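Local coordinates for putative sporulation-specific glycosylase ydhD (Bacillus subtilis subsp. subtilis str. 168, PDB 3CZ8), which probably hydrolyses glycosidic bonds in sporulation, this chain being its glycosyl hydrolase family 18 domain, at residues I38-I43 with T72-T77; A30-S35 with Q64-P69; M178-Y183 with R215-G220; H186-E191 with Y224-I229; L129-L134 with G169-V174. The protein carries 1 engineered substitution. All blocks are in the same frame, centred on the assembly; numbering follows the deposited sequence.

Contact 1 (I38-I43 with T72-T77)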
# COMPACT_ATOMS: atom_id res chain seq x y z
N ILE A 38 3.61 12.65 -6.74
CA ILE A 38 4.08 11.38 -7.23
C ILE A 38 5.53 11.11 -6.89
O ILE A 38 6.37 11.86 -7.22
CB ILE A 38 3.87 11.26 -8.73
CG1 ILE A 38 2.41 11.40 -9.07
CG2 ILE A 38 4.35 9.96 -9.22
CD1 ILE A 38 2.19 11.78 -10.40
N PHE A 39 5.80 9.98 -6.25
CA PHE A 39 7.14 9.62 -5.84
C PHE A 39 7.89 8.93 -6.96
O PHE A 39 7.28 8.33 -7.76
CB PHE A 39 7.11 8.77 -4.58
CG PHE A 39 7.03 9.58 -3.33
CD1 PHE A 39 8.11 9.75 -2.53
CD2 PHE A 39 5.87 10.21 -2.98
CE1 PHE A 39 8.03 10.51 -1.43
CE2 PHE A 39 5.82 10.97 -1.89
CZ PHE A 39 6.89 11.11 -1.11
N GLU A 40 9.20 8.97 -6.99
CA GLU A 40 10.02 10.14 -6.82
C GLU A 40 10.90 10.35 -8.03
O GLU A 40 11.09 9.45 -8.81
CB GLU A 40 10.90 9.91 -5.63
CG GLU A 40 11.49 8.55 -5.61
CD GLU A 40 12.88 8.51 -6.13
OE1 GLU A 40 13.28 7.49 -6.64
OE2 GLU A 40 13.57 9.52 -6.01
N TYR A 41 11.44 11.55 -8.18
CA TYR A 41 12.67 11.79 -8.91
C TYR A 41 13.80 12.08 -7.97
O TYR A 41 13.62 12.77 -7.03
CB TYR A 41 12.51 12.98 -9.84
CG TYR A 41 11.60 12.77 -11.02
CD1 TYR A 41 10.25 12.92 -10.89
CD2 TYR A 41 12.10 12.46 -12.26
CE1 TYR A 41 9.45 12.76 -11.92
CE2 TYR A 41 11.31 12.30 -13.30
CZ TYR A 41 9.98 12.45 -13.14
OH TYR A 41 9.13 12.28 -14.17
N HIS A 42 14.97 11.55 -8.24
CA HIS A 42 16.08 11.80 -7.38
C HIS A 42 17.23 12.56 -8.03
O HIS A 42 17.34 12.60 -9.22
CB HIS A 42 16.56 10.52 -6.69
CG HIS A 42 16.70 9.36 -7.61
ND1 HIS A 42 15.63 8.58 -7.97
CD2 HIS A 42 17.77 8.87 -8.26
CE1 HIS A 42 16.04 7.66 -8.82
NE2 HIS A 42 17.33 7.81 -9.01
N ILE A 43 18.07 13.15 -7.20
CA ILE A 43 19.08 14.10 -7.67
C ILE A 43 20.50 13.53 -7.66
O ILE A 43 20.81 12.60 -6.90
CB ILE A 43 19.01 15.43 -6.86
CG1 ILE A 43 19.47 15.24 -5.41
CG2 ILE A 43 17.60 16.01 -6.90
CD1 ILE A 43 19.70 16.53 -4.64
N THR A 72 7.53 14.77 -7.09
CA THR A 72 8.32 14.70 -5.87
C THR A 72 9.80 14.59 -6.21
O THR A 72 10.21 13.71 -6.97
CB THR A 72 7.88 13.55 -4.94
OG1 THR A 72 6.47 13.64 -4.73
CG2 THR A 72 8.59 13.64 -3.60
N ILE A 73 10.58 15.51 -5.65
CA ILE A 73 12.01 15.56 -5.87
C ILE A 73 12.70 15.20 -4.55
O ILE A 73 12.46 15.85 -3.53
CB ILE A 73 12.46 16.98 -6.36
CG1 ILE A 73 11.48 17.57 -7.38
CG2 ILE A 73 13.90 16.95 -6.90
CD1 ILE A 73 11.36 16.81 -8.71
N THR A 74 13.53 14.16 -4.58
CA THR A 74 14.16 13.63 -3.37
C THR A 74 15.67 13.51 -3.51
O THR A 74 16.21 13.61 -4.61
CB THR A 74 13.63 12.21 -3.00
OG1 THR A 74 14.16 11.25 -3.93
CG2 THR A 74 12.10 12.14 -2.99
N ASN A 75 16.34 13.28 -2.38
CA ASN A 75 17.75 12.91 -2.35
C ASN A 75 17.95 11.42 -2.03
O ASN A 75 18.82 11.03 -1.23
CB ASN A 75 18.55 13.80 -1.39
CG ASN A 75 17.97 13.82 0.03
OD1 ASN A 75 16.75 13.78 0.22
ND2 ASN A 75 18.85 13.90 1.02
N LEU A 76 17.14 10.58 -2.66
CA LEU A 76 17.20 9.14 -2.43
C LEU A 76 18.32 8.47 -3.21
O LEU A 76 18.62 8.86 -4.34
CB LEU A 76 15.86 8.48 -2.74
CG LEU A 76 14.81 8.55 -1.63
CD1 LEU A 76 13.47 8.16 -2.16
CD2 LEU A 76 15.16 7.65 -0.47
N THR A 77 18.95 7.49 -2.57
CA THR A 77 19.89 6.56 -3.21
C THR A 77 19.40 5.14 -2.98
O THR A 77 18.27 4.94 -2.52
CB THR A 77 21.33 6.71 -2.67
OG1 THR A 77 21.31 6.67 -1.24
CG2 THR A 77 21.94 8.02 -3.13
O HOH W 1 19.54 11.52 -4.85
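In a beta-alpha-beta unit of the family 18 TIM barrel, strands 35-42 and 68-77 run parallel, Tyr41 bridging Ile73 and His42 Thr74. Tyr41 N reaches Thr72 O at 2.8 Å in an almost straight bond, and Tyr41 O accepts Thr74 N at 2.8 Å. Ile38 O takes Thr72 N at 3.1 Å and, weakly, Thr72 OG1. Thr72 CG2, anti to the backbone N, lies over one face of the Phe39 ring, a CH-pi contact 3.9 Å from the centroid. Glu40 carries the polar centre: Thr74 OG1 donates to OE2 at 2.8 Å on the anti side, 32° out of the carboxylate plane. His42 ND1 donates to Glu40 OE1 at 2.9 Å on the syn side. An alanine in place of Glu40 would probably leave Thr74 OG1 and His42 ND1 without their shared acceptor group and let the imidazole turn more freely. Glu40 OE1 also accepts Tyr6 N of the second subunit. Ile73 packs on Leu106 of helix 93-110, while Thr72 and Thr74 touch Asp118 on strand 114-118. Asn75 ND2 bonds to the backbone O of Glu120, the predicted proton donor, and its side chain rests on helix 83-90.

Contact 2 (A30-S35 with Q64-P69). With GOL (glycerol), chain C.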
# COMPACT_ATOMS: atom_id res chain seq x y z
N ALA A 30 -12.69 26.59 -11.30
CA ALA A 30 -12.22 26.98 -9.97
C ALA A 30 -10.80 26.51 -9.70
O ALA A 30 -10.39 25.47 -10.24
CB ALA A 30 -13.18 26.44 -8.90
N PRO A 31 -10.02 27.27 -8.89
CA PRO A 31 -8.67 26.84 -8.48
C PRO A 31 -8.72 25.51 -7.71
O PRO A 31 -9.61 25.32 -6.87
CB PRO A 31 -8.20 27.97 -7.56
CG PRO A 31 -9.44 28.70 -7.16
CD PRO A 31 -10.34 28.60 -8.34
N TYR A 32 -7.78 24.62 -8.02
CA TYR A 32 -7.82 23.24 -7.50
C TYR A 32 -7.61 23.17 -5.99
O TYR A 32 -6.85 23.94 -5.41
CB TYR A 32 -6.85 22.33 -8.25
CG TYR A 32 -7.23 22.04 -9.69
CD1 TYR A 32 -6.30 21.55 -10.60
CD2 TYR A 32 -8.53 22.27 -10.16
CE1 TYR A 32 -6.64 21.28 -11.92
CE2 TYR A 32 -8.89 22.02 -11.48
CZ TYR A 32 -7.94 21.52 -12.36
OH TYR A 32 -8.29 21.27 -13.67
N SER A 33 -8.31 22.23 -5.37
CA SER A 33 -8.40 22.12 -3.92
C SER A 33 -7.59 20.94 -3.36
O SER A 33 -7.51 20.76 -2.14
CB SER A 33 -9.88 22.00 -3.53
OG SER A 33 -10.04 21.73 -2.15
N SER A 34 -6.99 20.16 -4.24
CA SER A 34 -6.22 18.99 -3.83
C SER A 34 -5.00 18.78 -4.71
O SER A 34 -4.86 19.41 -5.76
CB SER A 34 -7.10 17.74 -3.84
OG SER A 34 -6.44 16.64 -3.23
N SER A 35 -4.10 17.91 -4.27
CA SER A 35 -2.92 17.58 -5.05
C SER A 35 -2.50 16.13 -4.82
O SER A 35 -2.91 15.50 -3.85
CB SER A 35 -1.77 18.55 -4.76
OG SER A 35 -1.45 18.59 -3.38
N GLN A 64 -7.23 15.42 -15.30
CA GLN A 64 -8.62 15.13 -15.68
C GLN A 64 -9.57 14.99 -14.49
O GLN A 64 -10.77 15.20 -14.62
CB GLN A 64 -8.69 13.88 -16.56
CG GLN A 64 -8.25 14.10 -18.00
CD GLN A 64 -7.79 12.83 -18.70
OE1 GLN A 64 -7.86 11.73 -18.14
NE2 GLN A 64 -7.31 12.97 -19.93
N ARG A 65 -9.01 14.66 -13.33
CA ARG A 65 -9.79 14.52 -12.09
C ARG A 65 -9.91 15.83 -11.30
O ARG A 65 -10.51 15.87 -10.22
CB ARG A 65 -9.19 13.41 -11.23
CG ARG A 65 -9.49 12.00 -11.74
CD ARG A 65 -8.51 10.94 -11.22
NE ARG A 65 -8.52 10.80 -9.76
CZ ARG A 65 -7.52 11.15 -8.96
NH1 ARG A 65 -6.40 11.66 -9.47
NH2 ARG A 65 -7.63 10.99 -7.65
N ARG A 66 -9.35 16.91 -11.87
CA ARG A 66 -9.34 18.26 -11.28
C ARG A 66 -8.56 18.34 -9.96
O ARG A 66 -9.00 18.94 -8.98
CB ARG A 66 -10.76 18.85 -11.16
CG ARG A 66 -11.45 19.11 -12.51
CD ARG A 66 -12.72 19.93 -12.35
NE ARG A 66 -12.45 21.29 -11.88
CZ ARG A 66 -13.37 22.21 -11.64
NH1 ARG A 66 -13.01 23.41 -11.21
NH2 ARG A 66 -14.66 21.94 -11.81
N VAL A 67 -7.39 17.71 -9.98
CA VAL A 67 -6.48 17.64 -8.84
C VAL A 67 -5.10 17.96 -9.43
O VAL A 67 -4.84 17.60 -10.58
CB VAL A 67 -6.54 16.22 -8.19
CG1 VAL A 67 -5.41 15.97 -7.23
CG2 VAL A 67 -7.87 16.03 -7.45
N THR A 68 -4.25 18.66 -8.68
CA THR A 68 -2.92 19.05 -9.20
C THR A 68 -1.87 17.93 -9.05
O THR A 68 -1.59 17.50 -7.94
CB THR A 68 -2.37 20.32 -8.49
OG1 THR A 68 -3.39 21.32 -8.41
CG2 THR A 68 -1.17 20.88 -9.24
N PRO A 69 -1.29 17.47 -10.18
CA PRO A 69 -0.17 16.55 -10.06
C PRO A 69 1.15 17.26 -9.74
O PRO A 69 1.57 18.18 -10.46
CB PRO A 69 -0.11 15.88 -11.43
CG PRO A 69 -0.70 16.86 -12.37
CD PRO A 69 -1.65 17.73 -11.58
C1 GOL C . -2.34 21.80 -2.58
O1 GOL C . -3.18 20.69 -2.37
C2 GOL C . -3.19 23.01 -2.95
O2 GOL C . -4.16 23.19 -1.95
C3 GOL C . -3.88 22.78 -4.30
O3 GOL C . -2.94 22.70 -5.35
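Thr68 N donates to Ser34 O at 3.1 Å, the shortest polar bond across the segments; it is straight at hydrogen (174°), although the donor is tilted 34° from the carbonyl plane. Beside it the methyl CG1 of Val67 rests 3.7 Å from Ser35 CA. Ser34 OG is held by Val15 O on strand 9-17. Tyr32 lies across Arg66, one ring face over the backbone, with Arg66 C 3.7 Å above the ring centre. The guanidinium plane is turned 57° from the ring, and Tyr32 CE2 comes to its edge, 3.7 Å from NE. Ser35 and Thr68 form a parallel bridge at the N-terminal ends of barrel strands 35-42 and 68-77, Thr68 following closely on helix 56-64. Arg66, with positive phi, closes that helix in a Schellman motif. Its side chain leads NH1 to Ala30 O at 3.5 Å, a weak bond. Thr68 OG1 sits in the plane of the Tyr32 ring, 3.6 Å from CD1. A glycerol, probably from the crystallisation liquor, lies beside Ser35 and Thr68: its O1 bonds to Ser35 OG at 2.9 Å, and its O3 is a weak partner of Thr68 OG1.

Contact 3 (M178-Y183 with R215-G220)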
# COMPACT_ATOMS: atom_id res chain seq x y z
N MET A 178 3.37 23.78 3.07
CA MET A 178 4.30 22.99 3.87
C MET A 178 3.58 21.73 4.32
O MET A 178 2.56 21.80 5.02
CB MET A 178 4.79 23.81 5.07
CG MET A 178 5.79 23.11 6.00
SD MET A 178 6.33 24.13 7.42
CE MET A 178 7.13 25.45 6.54
N PHE A 179 4.10 20.58 3.88
CA PHE A 179 3.56 19.30 4.31
C PHE A 179 4.38 18.85 5.52
O PHE A 179 5.55 18.49 5.39
CB PHE A 179 3.66 18.23 3.21
CG PHE A 179 2.99 18.59 1.89
CD1 PHE A 179 1.94 19.51 1.82
CD2 PHE A 179 3.39 17.95 0.72
CE1 PHE A 179 1.33 19.80 0.60
CE2 PHE A 179 2.78 18.23 -0.50
CZ PHE A 179 1.75 19.16 -0.55
N ILE A 180 3.77 18.88 6.70
CA ILE A 180 4.49 18.51 7.90
C ILE A 180 4.27 17.04 8.16
O ILE A 180 3.14 16.59 8.34
CB ILE A 180 4.07 19.36 9.13
CG1 ILE A 180 4.43 20.82 8.89
CG2 ILE A 180 4.76 18.84 10.40
CD1 ILE A 180 3.83 21.74 9.89
N MET A 181 5.36 16.27 8.16
CA MET A 181 5.26 14.83 8.32
C MET A 181 5.22 14.47 9.80
O MET A 181 6.22 14.07 10.39
CB MET A 181 6.38 14.13 7.54
CG MET A 181 6.37 14.44 6.02
SD MET A 181 4.89 13.97 5.06
CE MET A 181 3.87 15.38 5.15
N ALA A 182 4.03 14.63 10.39
CA ALA A 182 3.83 14.54 11.83
C ALA A 182 3.59 13.09 12.28
O ALA A 182 2.48 12.72 12.66
CB ALA A 182 2.68 15.44 12.27
N TYR A 183 4.66 12.30 12.24
CA TYR A 183 4.64 10.89 12.65
C TYR A 183 6.06 10.41 12.90
O TYR A 183 7.01 11.17 12.68
CB TYR A 183 3.95 10.00 11.59
CG TYR A 183 4.46 10.16 10.18
CD1 TYR A 183 5.62 9.51 9.75
CD2 TYR A 183 3.78 10.96 9.26
CE1 TYR A 183 6.09 9.66 8.46
CE2 TYR A 183 4.25 11.11 7.96
CZ TYR A 183 5.40 10.46 7.57
OH TYR A 183 5.87 10.60 6.29
N ARG A 215 -2.84 28.71 6.53
CA ARG A 215 -3.37 28.14 5.29
C ARG A 215 -2.31 27.46 4.41
O ARG A 215 -2.64 26.87 3.39
CB ARG A 215 -4.14 29.21 4.50
CG ARG A 215 -3.26 30.17 3.70
CD ARG A 215 -4.05 30.78 2.55
NE ARG A 215 -3.24 30.83 1.34
CZ ARG A 215 -3.33 29.95 0.34
NH1 ARG A 215 -2.55 30.08 -0.72
NH2 ARG A 215 -4.20 28.95 0.40
N LYS A 216 -1.04 27.58 4.81
CA LYS A 216 0.06 26.89 4.14
C LYS A 216 0.39 25.53 4.77
O LYS A 216 1.23 24.79 4.26
CB LYS A 216 1.33 27.75 4.18
CG LYS A 216 1.27 29.08 3.47
CD LYS A 216 2.67 29.64 3.31
CE LYS A 216 2.67 30.85 2.41
NZ LYS A 216 4.05 31.21 1.99
N ILE A 217 -0.28 25.21 5.88
CA ILE A 217 0.08 24.06 6.71
C ILE A 217 -0.78 22.83 6.45
O ILE A 217 -2.00 22.86 6.62
CB ILE A 217 0.04 24.42 8.22
CG1 ILE A 217 0.94 25.62 8.53
CG2 ILE A 217 0.45 23.22 9.07
CD1 ILE A 217 0.78 26.20 9.94
N ILE A 218 -0.13 21.74 6.04
CA ILE A 218 -0.80 20.45 5.86
C ILE A 218 -0.17 19.47 6.84
O ILE A 218 1.04 19.30 6.86
CB ILE A 218 -0.67 19.95 4.39
CG1 ILE A 218 -1.50 20.82 3.43
CG2 ILE A 218 -1.12 18.50 4.25
CD1 ILE A 218 -0.75 21.96 2.77
N ILE A 219 -1.01 18.85 7.68
CA ILE A 219 -0.53 17.83 8.62
C ILE A 219 -0.58 16.42 7.99
O ILE A 219 -1.65 15.86 7.78
CB ILE A 219 -1.30 17.87 9.98
CG1 ILE A 219 -1.27 19.28 10.60
CG2 ILE A 219 -0.76 16.81 10.95
CD1 ILE A 219 0.14 19.84 10.91
N GLY A 220 0.59 15.88 7.66
CA GLY A 220 0.69 14.52 7.13
C GLY A 220 0.45 13.48 8.21
O GLY A 220 0.95 13.60 9.32
O HOH W 2 -0.14 12.84 11.88
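Lys216 O accepts Met178 N at 2.6 Å, the first bond of a parallel pairing between strands 217-220 and 177-181, which with helix 198-208 form a beta-alpha-beta unit of the TIM barrel. Ile217, in the conformer given, turns its side chain to the face carrying Ile180, toward helix 198-208. Ile218 bonds by its backbone on both sides of Phe179, its N to Met178 O at 2.9 Å and its O to Ile180 N. Its side chain runs next to that of Phe179 and points the same way, on the face where Phe179 meets the ring of Phe13. A chi2 of 93°, away from the staggered positions, sets Ile218 CD1 at the edge of the phenylalanine ring, 3.7 Å from CE1. Ile219 returns to the helix side, and its CG2 touches Ala182 CB at 3.9 Å. Gly220 N donates to Ile180 O at 2.7 Å. The bent chain of Met181 brings CE over Gly220, 3.8 Å from its CA, in the place that a beta carbon would need. Beyond the bridges Ala182 is the centre of an inverse gamma turn, and one water donates both to Ala182 O and, at 2.9 Å, to Gly220 O.

Contact 4 (H186-E191 with Y224-I229)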
# COMPACT_ATOMS: atom_id res chain seq x y z
N HIS A 186 7.73 7.52 17.50
CA HIS A 186 8.27 6.19 17.74
C HIS A 186 8.23 5.45 16.42
O HIS A 186 7.30 5.64 15.63
CB HIS A 186 7.47 5.46 18.80
CG HIS A 186 7.41 6.18 20.11
ND1 HIS A 186 8.33 5.98 21.11
CD2 HIS A 186 6.54 7.11 20.58
CE1 HIS A 186 8.03 6.75 22.14
NE2 HIS A 186 6.94 7.44 21.85
N HIS A 187 9.24 4.62 16.19
CA HIS A 187 9.46 3.97 14.91
C HIS A 187 10.21 2.65 15.08
O HIS A 187 10.38 2.17 16.20
CB HIS A 187 10.20 4.91 13.95
CG HIS A 187 11.51 5.41 14.48
ND1 HIS A 187 12.72 4.84 14.14
CD2 HIS A 187 11.80 6.42 15.33
CE1 HIS A 187 13.69 5.48 14.76
NE2 HIS A 187 13.16 6.44 15.49
N ALA A 188 10.66 2.08 13.96
CA ALA A 188 11.31 0.76 13.92
C ALA A 188 12.63 0.68 14.68
O ALA A 188 13.00 -0.39 15.18
CB ALA A 188 11.49 0.29 12.47
N GLY A 189 13.33 1.80 14.76
CA GLY A 189 14.60 1.87 15.47
C GLY A 189 14.49 2.51 16.85
O GLY A 189 15.48 3.01 17.38
N SER A 190 13.29 2.49 17.43
CA SER A 190 13.09 3.04 18.77
C SER A 190 12.32 2.10 19.71
O SER A 190 11.92 1.00 19.32
CB SER A 190 12.38 4.40 18.69
OG SER A 190 10.98 4.26 18.56
N GLU A 191 12.16 2.55 20.95
CA GLU A 191 11.30 1.94 21.96
C GLU A 191 9.83 2.07 21.52
O GLU A 191 9.47 3.07 20.88
CB GLU A 191 11.54 2.66 23.30
CG GLU A 191 10.78 2.16 24.53
CD GLU A 191 11.52 1.09 25.30
OE1 GLU A 191 12.72 1.29 25.60
OE2 GLU A 191 10.90 0.06 25.63
N TYR A 224 2.94 4.16 8.32
CA TYR A 224 3.22 2.89 9.01
C TYR A 224 2.83 2.90 10.49
O TYR A 224 3.03 3.90 11.18
CB TYR A 224 4.72 2.58 8.98
CG TYR A 224 5.35 2.31 7.63
CD1 TYR A 224 4.96 1.22 6.86
CD2 TYR A 224 6.38 3.13 7.15
CE1 TYR A 224 5.55 0.96 5.63
CE2 TYR A 224 6.98 2.88 5.92
CZ TYR A 224 6.56 1.79 5.17
OH TYR A 224 7.14 1.53 3.95
N GLY A 225 2.33 1.76 10.98
CA GLY A 225 2.25 1.48 12.41
C GLY A 225 3.42 0.55 12.68
O GLY A 225 4.13 0.17 11.74
N TYR A 226 3.66 0.18 13.93
CA TYR A 226 4.80 -0.70 14.23
C TYR A 226 4.49 -1.81 15.21
O TYR A 226 3.67 -1.64 16.12
CB TYR A 226 6.05 0.08 14.67
CG TYR A 226 6.56 1.08 13.66
CD1 TYR A 226 7.43 0.70 12.64
CD2 TYR A 226 6.15 2.41 13.71
CE1 TYR A 226 7.88 1.63 11.70
CE2 TYR A 226 6.58 3.34 12.77
CZ TYR A 226 7.44 2.95 11.78
OH TYR A 226 7.87 3.88 10.87
N ASP A 227 5.16 -2.94 15.02
CA ASP A 227 5.04 -4.12 15.88
C ASP A 227 6.40 -4.38 16.53
O ASP A 227 7.32 -4.84 15.87
CB ASP A 227 4.63 -5.32 15.02
CG ASP A 227 4.13 -6.50 15.85
OD1 ASP A 227 3.33 -7.29 15.30
OD2 ASP A 227 4.53 -6.66 17.02
N TRP A 228 6.50 -4.07 17.82
CA TRP A 228 7.75 -4.23 18.58
C TRP A 228 7.68 -5.45 19.49
O TRP A 228 6.65 -5.72 20.10
CB TRP A 228 7.95 -3.04 19.51
CG TRP A 228 8.28 -1.70 18.91
CD1 TRP A 228 9.52 -1.21 18.64
CD2 TRP A 228 7.35 -0.66 18.58
NE1 TRP A 228 9.43 0.06 18.13
CE2 TRP A 228 8.11 0.43 18.09
CE3 TRP A 228 5.95 -0.54 18.64
CZ2 TRP A 228 7.52 1.63 17.66
CZ3 TRP A 228 5.37 0.66 18.23
CH2 TRP A 228 6.15 1.72 17.74
N ILE A 229 8.79 -6.18 19.62
CA ILE A 229 8.91 -7.19 20.68
C ILE A 229 9.30 -6.51 22.00
O ILE A 229 10.38 -5.92 22.10
CB ILE A 229 9.92 -8.33 20.31
CG1 ILE A 229 9.35 -9.26 19.24
CG2 ILE A 229 10.26 -9.18 21.54
CD1 ILE A 229 9.98 -9.12 17.88
O HOH W 3 10.84 3.17 10.93
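His187 and Ala188 lie on one face of the Tyr226 ring, and the indole N-H of Trp228 points to His187 O, where the turn 187-190 begins. The aromatic contacts are made mainly with backbone. His187 CA sits 3.8 Å from the Tyr226 centroid, 18° off the ring normal, as a CH-pi contact, and Ala188 N stands above the same face near the rim. Ala188 CB adds an apolar touch on Tyr226 CE1 at 3.9 Å. The indole of Trp228 has CB of Tyr226 over one face, toward the rim, and Glu191 O, 3.7 Å above the plane, over the other. Among the polar contacts, Trp228 NE1 donates weakly to His187 O at 3.0 Å, an acceptor near the indole plane. The same oxygen closes that type I turn by accepting Ser190 N. Ser190 OG receives His187 N at 3.0 Å, and His186 ND1 donates to Glu191 O, bracing the loop from within. Tyr226 OH bonds to Asp184 OD1, and a water links it to Ala188 N. An alanine in place of Tyr226 would probably leave Asp184 without its phenol partner and the 187-188 backbone without the ring beneath it. Strand 225-229 belongs to the antiparallel sheet inserted between strand 217-220 and helix 285-297, consistent with the alpha/beta insertion of family 18 chitinases; the contact ties it to the loop after barrel strand 177-181.

Contact 5 (L129-L134 with G169-V174)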
# COMPACT_ATOMS: atom_id res chain seq x y z
N LEU A 129 21.29 27.57 3.51
CA LEU A 129 21.52 27.21 2.11
C LEU A 129 20.33 26.49 1.50
O LEU A 129 20.05 26.64 0.30
CB LEU A 129 22.78 26.34 1.97
CG LEU A 129 24.11 26.97 2.40
CD1 LEU A 129 25.20 25.92 2.42
CD2 LEU A 129 24.51 28.14 1.49
N PHE A 130 19.64 25.71 2.32
CA PHE A 130 18.41 25.02 1.92
C PHE A 130 17.30 26.03 1.67
O PHE A 130 16.61 25.95 0.66
CB PHE A 130 18.00 23.97 2.95
CG PHE A 130 16.87 23.07 2.51
CD1 PHE A 130 15.94 22.61 3.43
CD2 PHE A 130 16.74 22.68 1.18
CE1 PHE A 130 14.89 21.77 3.04
CE2 PHE A 130 15.69 21.86 0.78
CZ PHE A 130 14.77 21.40 1.71
N THR A 131 17.14 26.98 2.60
CA THR A 131 16.17 28.07 2.45
C THR A 131 16.44 28.90 1.19
O THR A 131 15.50 29.20 0.44
CB THR A 131 16.18 28.98 3.70
OG1 THR A 131 16.00 28.17 4.87
CG2 THR A 131 15.06 30.02 3.63
N GLY A 132 17.71 29.22 0.96
CA GLY A 132 18.14 29.96 -0.23
C GLY A 132 17.85 29.23 -1.53
O GLY A 132 17.39 29.84 -2.50
N PHE A 133 18.11 27.92 -1.54
CA PHE A 133 17.78 27.07 -2.69
C PHE A 133 16.28 27.10 -2.99
O PHE A 133 15.87 27.16 -4.15
CB PHE A 133 18.26 25.63 -2.46
CG PHE A 133 17.58 24.61 -3.32
CD1 PHE A 133 17.91 24.49 -4.67
CD2 PHE A 133 16.58 23.79 -2.81
CE1 PHE A 133 17.26 23.56 -5.48
CE2 PHE A 133 15.93 22.86 -3.61
CZ PHE A 133 16.27 22.75 -4.95
N LEU A 134 15.47 27.04 -1.93
CA LEU A 134 14.02 27.04 -2.04
C LEU A 134 13.46 28.39 -2.48
O LEU A 134 12.44 28.44 -3.17
CB LEU A 134 13.37 26.60 -0.72
CG LEU A 134 13.57 25.14 -0.30
CD1 LEU A 134 13.14 25.00 1.12
CD2 LEU A 134 12.84 24.14 -1.19
N GLY A 169 10.32 29.05 9.58
CA GLY A 169 9.96 30.43 9.27
C GLY A 169 10.50 30.86 7.92
O GLY A 169 9.82 31.56 7.17
N GLY A 170 11.72 30.42 7.62
CA GLY A 170 12.36 30.70 6.34
C GLY A 170 11.79 29.90 5.18
O GLY A 170 11.68 30.42 4.06
N ILE A 171 11.44 28.64 5.44
CA ILE A 171 10.80 27.77 4.44
C ILE A 171 9.36 28.22 4.20
O ILE A 171 8.94 28.38 3.05
CB ILE A 171 10.85 26.28 4.86
CG1 ILE A 171 12.28 25.73 4.80
CG2 ILE A 171 9.92 25.41 3.99
CD1 ILE A 171 12.44 24.37 5.49
N GLY A 172 8.62 28.44 5.28
CA GLY A 172 7.24 28.92 5.20
C GLY A 172 7.05 30.22 4.45
O GLY A 172 5.98 30.48 3.90
N ALA A 173 8.11 31.04 4.41
CA ALA A 173 8.09 32.31 3.68
C ALA A 173 8.25 32.12 2.18
O ALA A 173 7.75 32.94 1.40
CB ALA A 173 9.19 33.24 4.22
N VAL A 174 8.94 31.06 1.76
CA VAL A 174 9.24 30.87 0.34
C VAL A 174 8.41 29.79 -0.38
O VAL A 174 8.32 29.81 -1.61
CB VAL A 174 10.75 30.66 0.07
CG1 VAL A 174 11.54 31.85 0.57
CG2 VAL A 174 11.25 29.38 0.72
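Leu134 meets Ile171 and Val174 together: its CD1 lies 3.8 Å from Ile171 CG1, the two side chains crossing obliquely, and its CB lies 3.8 Å from Val174 CG2. One turn earlier Thr131 carries the close approach. Its methyl CG2, anti to the backbone N, points across to Gly170 and stops 3.4 Å from Gly170 O. A glycine at that position leaves place for the methyl, since a beta carbon would sit tightly against it. Phe130 joins more loosely, its CE1 4.3 Å from Ile171 CD1. No hydrogen bond passes between the two segments, and the meeting is one of apolar side chains and backbone.

In the next shell, Thr131 OG1 is bonded back to Arg127 O in its own helix, a bond that holds OG1 beside the backbone N (chi1 -53°) and leaves CG2 directed across to Gly170. The Phe130 ring offers a face to Leu134 CD1, 3.9 Å above the ring centre, and so backs the leucine from one turn earlier in the same helix. Ile150 of strand 147-153 is touched by Phe130, Leu134 and Ile171. Arg138 NE, further along the first helix, donates to Val174 O.

The segment axes run 9.3 Å apart and only 2° from parallel. This is the side-by-side packing of successive outer helices in a TIM barrel, helices 127-143 and 168-174 following strands 114-118 and 147-153.

How the contacts relate
Contacts 1, 2 and 3 reach the same barrel sheet. Contacts 1 and 2 use the two ends of strands 35-42 and 68-77, with centres 22 Å apart, and both touch the second subunit. Contacts 3 and 5 meet directly: Lys216 NZ comes 2.8 Å from Gly172 O, a probable hydrogen bond, and Met178 CE packs on Ile171 CG2. The segments of contacts 3 and 4 alternate along the chain, strand 225-229 following strand 217-220, and contact 4 lies on the opposite side of the chain's centre from contacts 2 and 5. Side chains of Asn75 in contact 1 and Met181 in contact 3 come within about 5 and 6 Å of that of Glu120, the predicted proton donor, whereas Tyr226 in contact 4 is about 10 Å away.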